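Local structure of enoyl-CoA hydratase/isomerase (Shewanella pealeana, 4KPK) at residues Val66-Met71 with Ala124-Met129; Ser156-Ala161 with Gln227-Ala232. The protein probably acts as an enoyl-CoA hydratase or isomerase of the crotonase-like family, although its substrate and exact reaction are not established. One frame throughout, in Å; residues are numbered along the deposited sequence.

How the contacts relate
Both segments of contact 1 come earlier in the crotonase-like chain than those of contact 2. Their centres lie 22 Å apart, with the middle of the chain between them; the nearest atoms stay about 7 Å from each other, without touching. Contact 1 joins two helices, 65-80 and 113-132, while contact 2 sets helix 222-235 against strand 158-161 of the mixed central sheet. Met71 of contact 1 also rests on strand 49-54 of that sheet and on Leu152 of helix 148-155, the helix just ahead of strand 158-161. The two contacts thus tie different helices to one central sheet, each next to a different subunit of the three-chain assembly.

Contact 1. Residues Val66-Met71 with Ala124-Met129; sequences VMISEM and ARLMSM
Leu126, on helix 113-132, pushes its forked end between Ile68 and Met71, which stand one turn apart on helix 65-80. This is helix-to-helix packing within the crotonase-like alpha/beta fold. Everything that passes between 66-71 and 124-129 is apolar: no hydrogen bond crosses, and each segment keeps its own helical bonds, such as Met71 N to Met67 O. Between the two segments the closest CA atoms are those of Ile68 and Leu126, 6.9 Å apart.

The two methyls of Leu126 divide the work. CD1 lies 3.8 Å from CB of Met71, at the root of that side chain, while CD2 sits 4.0 Å from Ile68 CD1 and also borders the Met71 chain. Leu126 reaches this position because its CG stands opposite the backbone N (chi1 176°), with the CA-CB bond directed at the facing helix. Met71, a selenomethionine, is extended beyond CG (chi2 -180°); its SE lies 4.0 Å from Leu126 CD2, and the methyl end points away from 124-129. Cutting Leu126 back to an alanine removes both methyls and is likely to leave Ile68 CD1 and Met71 CB without this partner, with a gap between the helices.

Further hydrophobic neighbours extend the interface. Leu126 also touches Ile72, the next residue after Met71, and Leu75, a turn further on; Met71 packs on Met52 and Leu54 of strand 49-54, tying the helix pair to the central sheet.

Elsewhere on 124-129, Ala124 packs on Ser265 and Ser128 on Leu261, both of the second subunit.

With no polar group engaged across it, this buried joint fixes no particular bond direction; its hold rests on the fit of branched and unbranched apolar chains, and on their exclusion from water.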
# COMPACT_ATOMS: atom_id res chain seq x y z
N VAL A 66 33.94 -2.03 0.26
CA VAL A 66 34.47 -1.07 1.17
C VAL A 66 33.40 -0.01 1.55
O VAL A 66 33.21 0.23 2.71
CB VAL A 66 35.75 -0.41 0.56
CG1 VAL A 66 36.20 0.80 1.38
CG2 VAL A 66 36.89 -1.44 0.45
N MSE A 67 32.74 0.63 0.57
CA MSE A 67 31.61 1.54 0.83
C MSE A 67 30.58 0.91 1.73
O MSE A 67 30.14 1.55 2.66
CB MSE A 67 30.89 1.87 -0.45
CG MSE A 67 29.66 2.74 -0.29
SE MSE A 67 30.18 4.60 -0.71
CE MSE A 67 30.45 4.43 -2.62
N ILE A 68 30.19 -0.31 1.42
CA ILE A 68 29.18 -1.05 2.20
C ILE A 68 29.67 -1.10 3.64
O ILE A 68 28.95 -0.70 4.55
CB ILE A 68 28.97 -2.51 1.69
CG1 ILE A 68 28.40 -2.57 0.26
CG2 ILE A 68 28.10 -3.31 2.62
CD1 ILE A 68 27.35 -1.55 -0.01
N SER A 69 30.92 -1.49 3.83
CA SER A 69 31.43 -1.71 5.18
C SER A 69 31.61 -0.42 5.95
O SER A 69 31.29 -0.31 7.16
CB SER A 69 32.74 -2.52 5.15
OG SER A 69 33.55 -2.15 6.25
N GLU A 70 32.09 0.60 5.24
CA GLU A 70 32.22 1.90 5.87
C GLU A 70 30.86 2.43 6.33
O GLU A 70 30.75 3.02 7.38
CB GLU A 70 32.93 2.86 4.90
CG GLU A 70 34.38 2.46 4.69
CD GLU A 70 35.26 3.54 4.14
OE1 GLU A 70 34.76 4.54 3.56
OE2 GLU A 70 36.48 3.39 4.26
N MSE A 71 29.82 2.17 5.56
CA MSE A 71 28.47 2.67 5.92
C MSE A 71 27.97 1.98 7.15
O MSE A 71 27.41 2.64 8.02
CB MSE A 71 27.55 2.46 4.72
CG MSE A 71 27.66 3.67 3.77
SE MSE A 71 26.47 3.41 2.22
CE MSE A 71 26.96 4.92 1.04
N ALA A 124 22.81 -6.86 3.06
CA ALA A 124 21.52 -6.99 3.78
C ALA A 124 21.55 -6.45 5.21
O ALA A 124 20.56 -5.86 5.69
CB ALA A 124 21.01 -8.39 3.76
N ARG A 125 22.68 -6.68 5.87
CA ARG A 125 22.95 -6.14 7.21
C ARG A 125 22.98 -4.59 7.17
O ARG A 125 22.42 -3.92 8.03
CB ARG A 125 24.29 -6.71 7.72
CG ARG A 125 24.78 -6.20 9.07
CD ARG A 125 26.15 -6.82 9.48
NE ARG A 125 26.49 -6.50 10.87
CZ ARG A 125 25.89 -7.04 11.96
NH1 ARG A 125 24.90 -7.92 11.85
NH2 ARG A 125 26.28 -6.69 13.18
N LEU A 126 23.67 -4.03 6.19
CA LEU A 126 23.58 -2.54 5.95
C LEU A 126 22.11 -2.01 5.87
O LEU A 126 21.73 -1.17 6.63
CB LEU A 126 24.36 -2.15 4.70
CG LEU A 126 24.26 -0.65 4.29
CD1 LEU A 126 24.54 0.23 5.49
CD2 LEU A 126 25.12 -0.30 3.12
N MSE A 127 21.28 -2.53 4.99
CA MSE A 127 19.91 -2.06 4.87
C MSE A 127 19.10 -2.24 6.13
O MSE A 127 18.33 -1.37 6.55
CB MSE A 127 19.24 -2.82 3.78
CG MSE A 127 19.73 -2.62 2.36
SE MSE A 127 19.82 -0.74 1.72
CE MSE A 127 21.37 -0.98 0.53
N SER A 128 19.23 -3.42 6.75
CA SER A 128 18.50 -3.68 7.97
C SER A 128 18.83 -2.71 9.10
O SER A 128 17.91 -2.14 9.71
CB SER A 128 18.74 -5.14 8.44
OG SER A 128 17.84 -5.42 9.49
N MSE A 129 20.11 -2.50 9.37
CA MSE A 129 20.53 -1.57 10.38
C MSE A 129 20.08 -0.15 10.08
O MSE A 129 19.76 0.60 11.01
CB MSE A 129 22.04 -1.40 10.52
CG MSE A 129 22.74 -2.67 11.00
SE MSE A 129 24.68 -2.34 11.27
CE MSE A 129 24.66 -0.39 11.46

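Contact 2. Residues Ser156-Ala161 with Gln227-Ala232; sequences SDIAIA and QPFIDA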
# COMPACT_ATOMS: atom_id res chain seq x y z
N SER A 156 15.20 4.98 4.58
CA SER A 156 15.21 6.24 5.33
C SER A 156 13.82 6.62 5.67
O SER A 156 12.90 6.22 5.01
CB SER A 156 15.86 7.35 4.52
OG SER A 156 17.22 6.98 4.23
N ASP A 157 13.64 7.40 6.74
CA ASP A 157 12.30 7.79 7.15
C ASP A 157 11.78 8.97 6.23
O ASP A 157 10.56 9.06 5.96
CB ASP A 157 12.30 8.17 8.62
CG ASP A 157 12.67 6.98 9.55
OD1 ASP A 157 12.12 5.87 9.39
OD2 ASP A 157 13.54 7.17 10.46
N ILE A 158 12.70 9.84 5.82
CA ILE A 158 12.41 11.01 4.96
C ILE A 158 13.47 11.07 3.88
O ILE A 158 14.64 10.91 4.18
CB ILE A 158 12.38 12.35 5.71
CG1 ILE A 158 11.13 12.45 6.61
CG2 ILE A 158 12.25 13.52 4.74
CD1 ILE A 158 11.46 12.62 8.04
N ALA A 159 13.01 11.25 2.64
CA ALA A 159 13.86 11.40 1.46
C ALA A 159 13.39 12.61 0.59
O ALA A 159 12.17 12.81 0.26
CB ALA A 159 13.84 10.13 0.64
N ILE A 160 14.39 13.41 0.23
CA ILE A 160 14.19 14.62 -0.61
C ILE A 160 15.17 14.50 -1.74
O ILE A 160 16.32 14.11 -1.51
CB ILE A 160 14.50 15.87 0.21
CG1 ILE A 160 13.75 15.77 1.52
CG2 ILE A 160 14.08 17.14 -0.54
CD1 ILE A 160 14.19 16.75 2.55
N ALA A 161 14.70 14.69 -2.95
CA ALA A 161 15.58 14.64 -4.12
C ALA A 161 15.51 15.99 -4.92
O ALA A 161 14.56 16.72 -4.72
CB ALA A 161 15.21 13.49 -5.01
N GLN A 227 15.90 21.55 6.23
CA GLN A 227 15.89 22.34 7.46
C GLN A 227 14.62 22.20 8.29
O GLN A 227 14.69 21.92 9.48
CB GLN A 227 16.13 23.85 7.14
CG GLN A 227 16.65 24.64 8.34
CD GLN A 227 17.84 23.95 9.00
OE1 GLN A 227 18.72 23.46 8.31
NE2 GLN A 227 17.84 23.87 10.34
N PRO A 228 13.46 22.43 7.68
CA PRO A 228 12.21 22.32 8.41
C PRO A 228 12.02 20.91 9.01
O PRO A 228 11.53 20.81 10.11
CB PRO A 228 11.14 22.61 7.35
CG PRO A 228 11.83 22.42 6.03
CD PRO A 228 13.24 22.81 6.27
N PHE A 229 12.42 19.86 8.31
CA PHE A 229 12.35 18.48 8.91
C PHE A 229 13.32 18.35 10.08
O PHE A 229 12.98 17.82 11.14
CB PHE A 229 12.73 17.42 7.90
CG PHE A 229 11.78 17.31 6.73
CD1 PHE A 229 10.65 16.54 6.80
CD2 PHE A 229 12.06 17.97 5.54
CE1 PHE A 229 9.79 16.43 5.72
CE2 PHE A 229 11.22 17.85 4.44
CZ PHE A 229 10.08 17.09 4.52
N ILE A 230 14.55 18.86 9.91
CA ILE A 230 15.51 18.82 11.01
C ILE A 230 14.99 19.55 12.25
O ILE A 230 15.01 19.00 13.35
CB ILE A 230 16.90 19.39 10.63
CG1 ILE A 230 17.59 18.49 9.59
CG2 ILE A 230 17.79 19.57 11.86
CD1 ILE A 230 18.64 19.21 8.75
N ASP A 231 14.52 20.77 12.06
CA ASP A 231 13.85 21.52 13.14
C ASP A 231 12.71 20.75 13.81
O ASP A 231 12.62 20.76 15.04
CB ASP A 231 13.35 22.88 12.60
CG ASP A 231 14.51 23.82 12.30
OD1 ASP A 231 15.61 23.57 12.84
OD2 ASP A 231 14.35 24.83 11.55
N ALA A 232 11.86 20.08 13.05
CA ALA A 232 10.73 19.42 13.66
C ALA A 232 11.28 18.21 14.51
O ALA A 232 10.91 18.02 15.64
CB ALA A 232 9.76 18.98 12.61
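Phe229 turns its ring to strand 158-161 by setting CG opposite its own carbonyl carbon (chi1 -64°), and Ile158, its CG2 anti to the backbone N, brings that methyl over the ring. The contact belongs to the crotonase-like alpha/beta fold: helix 222-235 packs on the central mixed sheet, where strand 158-161 runs parallel to 137-141 and 217-218.

Ile158 CG2 makes a CH-pi contact over one face of Phe229, 4.0 Å from the ring centroid and 14° off the normal. CG1 of Ile158 lies 4.1 Å from Phe229 CD1. Two residues along the strand, Ile160 points toward the helix as Ile158 does, whereas the CA-CB bond of Ala159 between them points away. The phenyl ring is therefore met at two places by two isoleucines from the same side of the strand, and no hydrogen bond crosses.

Phe229 further touches Ile138 of the adjoining strand and Arg196 of the third subunit. At the start of 156-161, Asp157 forms salt bridges with Lys245 of the same chain and with Arg195 of that third subunit, so the apolar contact lies beside an intersubunit salt bridge. Beside the CD2-CE2 bond of the ring, Ile160 CD1 comes in obliquely and stops 3.7 Å from Phe229 CE2.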